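Long-range contact in intimin (Escherichia coli O127:H6 str. E2348/69, PDB 6TQD), which acts as an outer-membrane adhesin for intimate bacterial attachment to host cells, through an extended passenger containing bacterial Ig-like domains: residues T175-S187 and S195-Q207. Sequence-based numbering, arbitrary orientation.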
loop_
_atom_site.group_PDB
_atom_site.type_symbol
_atom_site.label_atom_id
_atom_site.label_comp_id
_atom_site.label_asym_id
_atom_site.label_seq_id
_atom_site.Cartn_x
_atom_site.Cartn_y
_atom_site.Cartn_z
ATOM N N THR A 175 -10.480 -16.275 15.270
ATOM C CA THR A 175 -11.767 -16.864 14.921
ATOM C C THR A 175 -12.893 -16.191 15.704
ATOM O O THR A 175 -12.676 -15.604 16.766
ATOM C CB THR A 175 -11.821 -18.382 15.150
ATOM O OG1 THR A 175 -11.927 -18.665 16.551
ATOM C CG2 THR A 175 -10.578 -19.066 14.575
ATOM N N LEU A 176 -14.092 -16.260 15.133
ATOM C CA LEU A 176 -15.296 -15.640 15.668
ATOM C C LEU A 176 -16.420 -16.668 15.659
ATOM O O LEU A 176 -16.609 -17.363 14.662
ATOM C CB LEU A 176 -15.689 -14.452 14.785
ATOM C CG LEU A 176 -16.866 -13.625 15.280
ATOM C CD1 LEU A 176 -16.423 -12.728 16.430
ATOM C CD2 LEU A 176 -17.475 -12.815 14.144
ATOM N N LYS A 177 -17.160 -16.753 16.763
ATOM C CA LYS A 177 -18.316 -17.643 16.886
ATOM C C LYS A 177 -19.434 -16.876 17.575
ATOM O O LYS A 177 -19.190 -15.898 18.287
ATOM C CB LYS A 177 -17.989 -18.893 17.716
ATOM C CG LYS A 177 -16.844 -19.732 17.169
ATOM C CD LYS A 177 -16.428 -20.820 18.148
ATOM C CE LYS A 177 -15.241 -21.610 17.618
ATOM N NZ LYS A 177 -14.808 -22.675 18.566
ATOM N N SER A 178 -20.671 -17.328 17.383
ATOM C CA SER A 178 -21.793 -16.659 18.038
ATOM C C SER A 178 -22.958 -17.618 18.218
ATOM O O SER A 178 -23.199 -18.476 17.365
ATOM C CB SER A 178 -22.275 -15.442 17.240
ATOM O OG SER A 178 -23.330 -14.787 17.920
ATOM N N ASP A 179 -23.671 -17.448 19.335
ATOM C CA ASP A 179 -24.911 -18.150 19.640
ATOM C C ASP A 179 -26.160 -17.352 19.276
ATOM O O ASP A 179 -27.272 -17.810 19.552
ATOM C CB ASP A 179 -24.974 -18.450 21.145
ATOM C CG ASP A 179 -24.009 -19.533 21.569
ATOM O OD1 ASP A 179 -24.187 -20.695 21.141
ATOM O OD2 ASP A 179 -23.069 -19.224 22.334
ATOM N N LYS A 180 -26.014 -16.172 18.688
ATOM C CA LYS A 180 -27.139 -15.285 18.430
ATOM C C LYS A 180 -27.163 -14.933 16.950
ATOM O O LYS A 180 -26.106 -14.612 16.374
ATOM C CB LYS A 180 -26.976 -14.006 19.271
ATOM C CG LYS A 180 -28.047 -12.954 19.020
ATOM C CD LYS A 180 -27.856 -11.746 19.930
ATOM C CE LYS A 180 -28.857 -10.644 19.619
ATOM N NZ LYS A 180 -28.645 -9.444 20.478
ATOM N N PRO A 181 -28.323 -14.976 16.296
ATOM C CA PRO A 181 -28.390 -14.500 14.908
ATOM C C PRO A 181 -28.220 -12.991 14.848
ATOM O O PRO A 181 -28.693 -12.263 15.720
ATOM C CB PRO A 181 -29.798 -14.912 14.460
ATOM C CG PRO A 181 -30.580 -14.950 15.716
ATOM C CD PRO A 181 -29.634 -15.465 16.767
ATOM N N GLY A 182 -27.555 -12.530 13.802
ATOM C CA GLY A 182 -27.350 -11.108 13.605
ATOM C C GLY A 182 -26.023 -10.837 12.926
ATOM O O GLY A 182 -25.226 -11.737 12.661
ATOM N N GLN A 183 -25.795 -9.553 12.660
ATOM C CA GLN A 183 -24.575 -9.102 12.007
ATOM C C GLN A 183 -23.503 -8.774 13.040
ATOM O O GLN A 183 -23.795 -8.303 14.138
ATOM C CB GLN A 183 -24.867 -7.852 11.175
ATOM C CG GLN A 183 -25.645 -8.117 9.893
ATOM C CD GLN A 183 -25.753 -6.881 9.014
ATOM O OE1 GLN A 183 -25.146 -5.847 9.298
ATOM N NE2 GLN A 183 -26.536 -6.980 7.946
ATOM N N VAL A 184 -22.245 -9.025 12.670
ATOM C CA VAL A 184 -21.107 -8.759 13.542
ATOM C C VAL A 184 -20.020 -8.083 12.719
ATOM O O VAL A 184 -19.725 -8.516 11.601
ATOM C CB VAL A 184 -20.558 -10.061 14.162
ATOM C CG1 VAL A 184 -19.456 -9.754 15.163
ATOM C CG2 VAL A 184 -21.672 -10.874 14.817
ATOM N N VAL A 185 -19.424 -7.024 13.268
ATOM C CA VAL A 185 -18.276 -6.352 12.672
ATOM C C VAL A 185 -17.097 -6.521 13.616
ATOM O O VAL A 185 -17.196 -6.193 14.802
ATOM C CB VAL A 185 -18.554 -4.861 12.412
ATOM C CG1 VAL A 185 -17.289 -4.164 11.916
ATOM C CG2 VAL A 185 -19.672 -4.679 11.403
ATOM N N VAL A 186 -15.988 -7.035 13.086
ATOM C CA VAL A 186 -14.749 -7.199 13.829
ATOM C C VAL A 186 -13.716 -6.255 13.232
ATOM O O VAL A 186 -13.740 -5.978 12.031
ATOM C CB VAL A 186 -14.238 -8.652 13.747
ATOM C CG1 VAL A 186 -13.005 -8.823 14.593
ATOM C CG2 VAL A 186 -15.335 -9.627 14.180
ATOM N N SER A 187 -12.810 -5.755 14.081
ATOM C CA SER A 187 -11.762 -4.841 13.643
ATOM C C SER A 187 -10.391 -5.371 14.036
ATOM O O SER A 187 -10.242 -6.184 14.955
ATOM C CB SER A 187 -11.949 -3.455 14.270
ATOM O OG SER A 187 -11.646 -3.497 15.653
ATOM N N SER A 195 -6.674 4.454 14.228
ATOM C CA SER A 195 -7.924 3.771 14.517
ATOM C C SER A 195 -7.876 2.408 13.844
ATOM O O SER A 195 -7.052 2.158 12.966
ATOM C CB SER A 195 -9.125 4.581 14.019
ATOM O OG SER A 195 -9.075 4.744 12.615
ATOM N N ALA A 196 -8.754 1.513 14.286
ATOM C CA ALA A 196 -8.762 0.154 13.769
ATOM C C ALA A 196 -9.399 0.095 12.380
ATOM O O ALA A 196 -10.145 0.987 11.975
ATOM C CB ALA A 196 -9.526 -0.782 14.722
ATOM N N LEU A 197 -9.061 -0.967 11.631
ATOM C CA LEU A 197 -9.673 -1.266 10.345
ATOM C C LEU A 197 -10.793 -2.285 10.557
ATOM O O LEU A 197 -10.539 -3.390 11.045
ATOM C CB LEU A 197 -8.637 -1.854 9.380
ATOM C CG LEU A 197 -9.185 -2.264 8.007
ATOM C CD1 LEU A 197 -9.704 -1.030 7.257
ATOM C CD2 LEU A 197 -8.130 -2.989 7.172
ATOM N N ASN A 198 -12.018 -1.920 10.169
ATOM C CA ASN A 198 -13.158 -2.826 10.290
ATOM C C ASN A 198 -13.224 -3.785 9.108
ATOM O O ASN A 198 -13.105 -3.368 7.952
ATOM C CB ASN A 198 -14.470 -2.041 10.316
ATOM C CG ASN A 198 -14.673 -1.266 11.597
ATOM O OD1 ASN A 198 -13.879 -1.357 12.526
ATOM N ND2 ASN A 198 -15.746 -0.492 11.649
ATOM N N ALA A 199 -13.444 -5.060 9.395
ATOM C CA ALA A 199 -13.802 -6.006 8.354
ATOM C C ALA A 199 -15.252 -5.773 7.913
ATOM O O ALA A 199 -16.042 -5.131 8.604
ATOM C CB ALA A 199 -13.709 -7.435 8.885
ATOM N N ASN A 200 -15.599 -6.333 6.756
ATOM C CA ASN A 200 -16.987 -6.304 6.327
ATOM C C ASN A 200 -17.841 -7.103 7.310
ATOM O O ASN A 200 -17.379 -8.059 7.933
ATOM C CB ASN A 200 -17.129 -6.910 4.932
ATOM C CG ASN A 200 -16.610 -5.996 3.840
ATOM O OD1 ASN A 200 -16.443 -4.792 4.042
ATOM N ND2 ASN A 200 -16.357 -6.568 2.669
ATOM N N ALA A 201 -19.093 -6.689 7.459
ATOM C CA ALA A 201 -19.991 -7.384 8.361
ATOM C C ALA A 201 -20.177 -8.813 7.887
ATOM O O ALA A 201 -20.188 -9.086 6.684
ATOM C CB ALA A 201 -21.351 -6.688 8.389
ATOM N N VAL A 202 -20.303 -9.728 8.848
ATOM C CA VAL A 202 -20.725 -11.098 8.603
ATOM C C VAL A 202 -22.042 -11.281 9.337
ATOM O O VAL A 202 -22.412 -10.490 10.199
ATOM C CB VAL A 202 -19.685 -12.128 9.070
ATOM C CG1 VAL A 202 -18.367 -11.924 8.338
ATOM C CG2 VAL A 202 -19.475 -12.038 10.577
ATOM N N ILE A 203 -22.760 -12.337 8.981
ATOM C CA ILE A 203 -24.073 -12.600 9.557
ATOM C C ILE A 203 -24.104 -14.025 10.085
ATOM O O ILE A 203 -23.736 -14.966 9.372
ATOM C CB ILE A 203 -25.204 -12.352 8.536
ATOM C CG1 ILE A 203 -26.565 -12.484 9.220
ATOM C CG2 ILE A 203 -25.091 -13.320 7.363
ATOM C CD1 ILE A 203 -27.701 -11.855 8.430
ATOM N N PHE A 204 -24.578 -14.190 11.317
ATOM C CA PHE A 204 -24.834 -15.515 11.877
ATOM C C PHE A 204 -26.319 -15.815 11.714
ATOM O O PHE A 204 -27.167 -14.965 12.010
ATOM C CB PHE A 204 -24.422 -15.562 13.349
ATOM C CG PHE A 204 -22.926 -15.572 13.562
ATOM C CD1 PHE A 204 -22.219 -16.762 13.571
ATOM C CD2 PHE A 204 -22.225 -14.387 13.734
ATOM C CE1 PHE A 204 -20.855 -16.780 13.766
ATOM C CE2 PHE A 204 -20.857 -14.400 13.924
ATOM C CZ PHE A 204 -20.168 -15.593 13.937
ATOM N N VAL A 205 -26.627 -17.025 11.233
ATOM C CA VAL A 205 -27.965 -17.382 10.775
ATOM C C VAL A 205 -28.498 -18.564 11.575
ATOM O O VAL A 205 -27.770 -19.523 11.854
ATOM C CB VAL A 205 -27.952 -17.716 9.266
ATOM C CG1 VAL A 205 -29.369 -17.914 8.742
ATOM C CG2 VAL A 205 -27.237 -16.621 8.476
ATOM N N ASP A 206 -29.774 -18.500 11.928
ATOM C CA ASP A 206 -30.429 -19.636 12.560
ATOM C C ASP A 206 -30.911 -20.614 11.493
ATOM O O ASP A 206 -31.316 -20.222 10.392
ATOM C CB ASP A 206 -31.641 -19.190 13.378
ATOM C CG ASP A 206 -31.259 -18.607 14.721
ATOM O OD1 ASP A 206 -30.192 -18.977 15.256
ATOM O OD2 ASP A 206 -32.040 -17.785 15.248
ATOM N N GLN A 207 -30.861 -21.898 11.827
ATOM C CA GLN A 207 -31.263 -22.944 10.894
ATOM C C GLN A 207 -31.272 -24.303 11.581
ATOM O O GLN A 207 -30.753 -24.454 12.685
ATOM C CB GLN A 207 -30.318 -22.970 9.693
ATOM C CG GLN A 207 -28.852 -23.144 10.054
ATOM C CD GLN A 207 -27.937 -22.964 8.860
ATOM O OE1 GLN A 207 -27.531 -21.848 8.538
ATOM N NE2 GLN A 207 -27.610 -24.066 8.193
ATOM O OXT GLN A 207 -31.799 -25.279 11.048
HETATM O O HOH W 1 -17.088 -8.802 10.538
#
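Phe-204 lays one face of its ring under Ser-178, whose CB stands 3.6 Å from the ring centroid and only 7° off the normal, a CH-pi contact at the end of a bacterial Ig-like beta sandwich. The edge of the ring is occupied too: Leu-176 CD2 lies in its plane, 3.7 Å from CE2 of Phe-204, while Val-184 CG2 reaches the CD2-CE2 side. Residue 204 faces the sandwich interior, and with CG anti to the carbonyl carbon (chi1 -73°) the ring runs beside Val-184 of its own sheet to meet Leu-176 and Ser-178. Two bonds satisfy the buried OG of Ser-178 and fix its rotation: it accepts from Lys-180 N at 3.1 Å, an ST turn, and hydrogen-bonds to Thr-156 O.

Alongside this cluster, 182-187 and 202-205 form an antiparallel hairpin. Gly-182 with Phe-204 and Val-184 with Val-202 are hydrogen-bonded pairs; Phe-204 N reaches Gly-182 O at 2.9 Å, nearly straight at 170°. Val-202 also turns inward, with Leu-176 and Tyr-132 as neighbours. Pairing then slips by one residue before Ser-187 faces Asn-198. Within that break, a water donates to Asn-200 O and to Val-184 O, which keeps its direct bond from Val-202 N, and accepts a long bond (3.3 Å) from Val-186 N. Val-185 projects to the other side of the sheet, its CG2 4.0 Å from CB of Ala-201 and its side chain crossing that of Asn-198 at about a right angle. Beyond the water, Ala-199 N meets Val-186 O at 2.8 Å, the donor nearly collinear with the carbonyl bond.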